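Local atomic coordinates of signal recognition particle 19 kDa protein (Pyrococcus furiosus, PDB entry 3DLU), a protein that is predicted to bind 7S RNA directly and mediate binding of SRP54 in the archaeal signal recognition particle, which targets nascent membrane proteins to the cytoplasmic membrane. Residues A[21-25]-A[26-30]. Numbering follows the deposited sequence. Where two conformers were deposited one is given.
Sequences RIVPR and SIAVE
Arg21 reaches Ala28 because its chain runs out extended through its first two torsions, with CG opposite the backbone N (chi1 176°), which brings CD to Ala28 CB at 3.7 Å. Val23 CG2, set between its own backbone N and carbonyl carbon, meets the same methyl, also at 3.7 Å; a side chain no larger than alanine's suits a place that is buried and touched by both Arg21 and Val23. A bend at chi3 (49°) then turns the Arg21 guanidinium back so that NH1 gives Val23 O a nearly straight bond of 3.0 Å, with the oxygen in the guanidinium plane, while Arg25 CB lies over one face, 3.7 Å above its centre. NE of Arg21 bonds to Leu15 O, tying the loop to the preceding chain. An alanine in place of Arg21 would take away these bonds and is likely to leave Val23 O and Leu15 O without this donor and one flank of the Ala28 methyl uncovered. Residues 24-28 form an alpha-turn, closed by Ala28 N on Pro24 O (3.0 Å, almost straight), in the long loop between strand 3-6 and helix 34-43. Proline suits its first position: the ring holds phi near -56°, and only its carbonyl O is needed, which also takes Ile27 N from above the carbonyl plane. Alongside, Pro24 CG packs on Ile27 CD1 at 3.9 Å, two apolar side chains pointing the same way. Beyond the turn, Arg93 of helix 81-100 hydrogen-bonds the carbonyls of Ile27 and Ala28.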
loop_
_atom_site.group_PDB
_atom_site.type_symbol
_atom_site.label_atom_id
_atom_site.label_comp_id
_atom_site.label_asym_id
_atom_site.label_seq_id
_atom_site.Cartn_x
_atom_site.Cartn_y
_atom_site.Cartn_z
ATOM N N ARG A 21 4.980 4.196 20.209
ATOM C CA ARG A 21 6.181 5.017 20.301
ATOM C C ARG A 21 7.342 4.293 20.987
ATOM O O ARG A 21 7.175 3.677 22.055
ATOM C CB ARG A 21 5.913 6.374 20.984
ATOM C CG ARG A 21 7.201 7.187 21.156
ATOM C CD ARG A 21 6.963 8.638 21.556
ATOM N NE ARG A 21 6.047 8.742 22.678
ATOM C CZ ARG A 21 6.388 8.552 23.953
ATOM N NH1 ARG A 21 7.635 8.246 24.285
ATOM N NH2 ARG A 21 5.467 8.662 24.900
ATOM N N ILE A 22 8.500 4.352 20.337
ATOM C CA ILE A 22 9.726 3.728 20.812
ATOM C C ILE A 22 10.604 4.741 21.519
ATOM O O ILE A 22 11.089 4.497 22.619
ATOM C CB ILE A 22 10.568 3.163 19.633
ATOM C CG1 ILE A 22 9.781 2.123 18.843
ATOM C CG2 ILE A 22 11.878 2.580 20.136
ATOM C CD1 ILE A 22 10.652 1.185 18.041
ATOM N N VAL A 23 10.817 5.884 20.882
ATOM C CA VAL A 23 11.816 6.830 21.379
ATOM C C VAL A 23 11.228 7.747 22.465
ATOM O O VAL A 23 10.019 7.907 22.541
ATOM C CB VAL A 23 12.427 7.645 20.244
ATOM C CG1 VAL A 23 12.886 6.714 19.118
ATOM C CG2 VAL A 23 11.427 8.615 19.715
ATOM N N PRO A 24 12.088 8.328 23.313
ATOM C CA PRO A 24 11.582 9.238 24.348
ATOM C C PRO A 24 10.775 10.374 23.741
ATOM O O PRO A 24 11.080 10.860 22.644
ATOM C CB PRO A 24 12.861 9.774 25.006
ATOM C CG PRO A 24 13.878 8.697 24.756
ATOM C CD PRO A 24 13.544 8.127 23.406
ATOM N N ARG A 25 9.755 10.802 24.472
ATOM C CA ARG A 25 8.793 11.753 23.947
ATOM C C ARG A 25 9.424 13.067 23.485
ATOM O O ARG A 25 9.001 13.620 22.481
ATOM C CB ARG A 25 7.684 12.022 24.969
ATOM C CG ARG A 25 6.490 12.750 24.381
ATOM C CD ARG A 25 5.431 13.040 25.442
ATOM N NE ARG A 25 5.941 14.002 26.413
ATOM C CZ ARG A 25 5.181 14.745 27.208
ATOM N NH1 ARG A 25 3.861 14.645 27.152
ATOM N NH2 ARG A 25 5.748 15.606 28.046
ATOM N N SER A 26 10.415 13.572 24.226
ATOM C CA SER A 26 11.077 14.825 23.849
ATOM C C SER A 26 11.916 14.716 22.559
ATOM O O SER A 26 12.124 15.717 21.864
ATOM C CB SER A 26 11.930 15.353 25.006
ATOM O OG SER A 26 12.932 14.413 25.326
ATOM N N ILE A 27 12.383 13.504 22.232
ATOM C CA ILE A 27 13.101 13.301 20.967
ATOM C C ILE A 27 12.107 13.125 19.810
ATOM O O ILE A 27 12.272 13.723 18.737
ATOM C CB ILE A 27 14.087 12.121 21.055
ATOM C CG1 ILE A 27 15.198 12.432 22.063
ATOM C CG2 ILE A 27 14.707 11.811 19.679
ATOM C CD1 ILE A 27 15.951 11.195 22.533
ATOM N N ALA A 28 11.077 12.312 20.047
ATOM C CA ALA A 28 9.966 12.151 19.114
ATOM C C ALA A 28 9.404 13.512 18.710
ATOM O O ALA A 28 9.520 14.493 19.461
ATOM C CB ALA A 28 8.869 11.301 19.760
ATOM N N VAL A 29 8.792 13.560 17.529
ATOM C CA VAL A 29 8.139 14.761 17.022
ATOM C C VAL A 29 6.663 14.482 16.784
ATOM O O VAL A 29 6.250 13.321 16.675
ATOM C CB VAL A 29 8.769 15.277 15.718
ATOM C CG1 VAL A 29 10.227 15.702 15.943
ATOM C CG2 VAL A 29 8.626 14.216 14.589
ATOM N N GLU A 30 5.855 15.538 16.714
ATOM C CA GLU A 30 4.426 15.341 16.491
ATOM C C GLU A 30 4.138 14.912 15.051
ATOM O O GLU A 30 4.586 15.549 14.107
ATOM C CB GLU A 30 3.626 16.609 16.836
#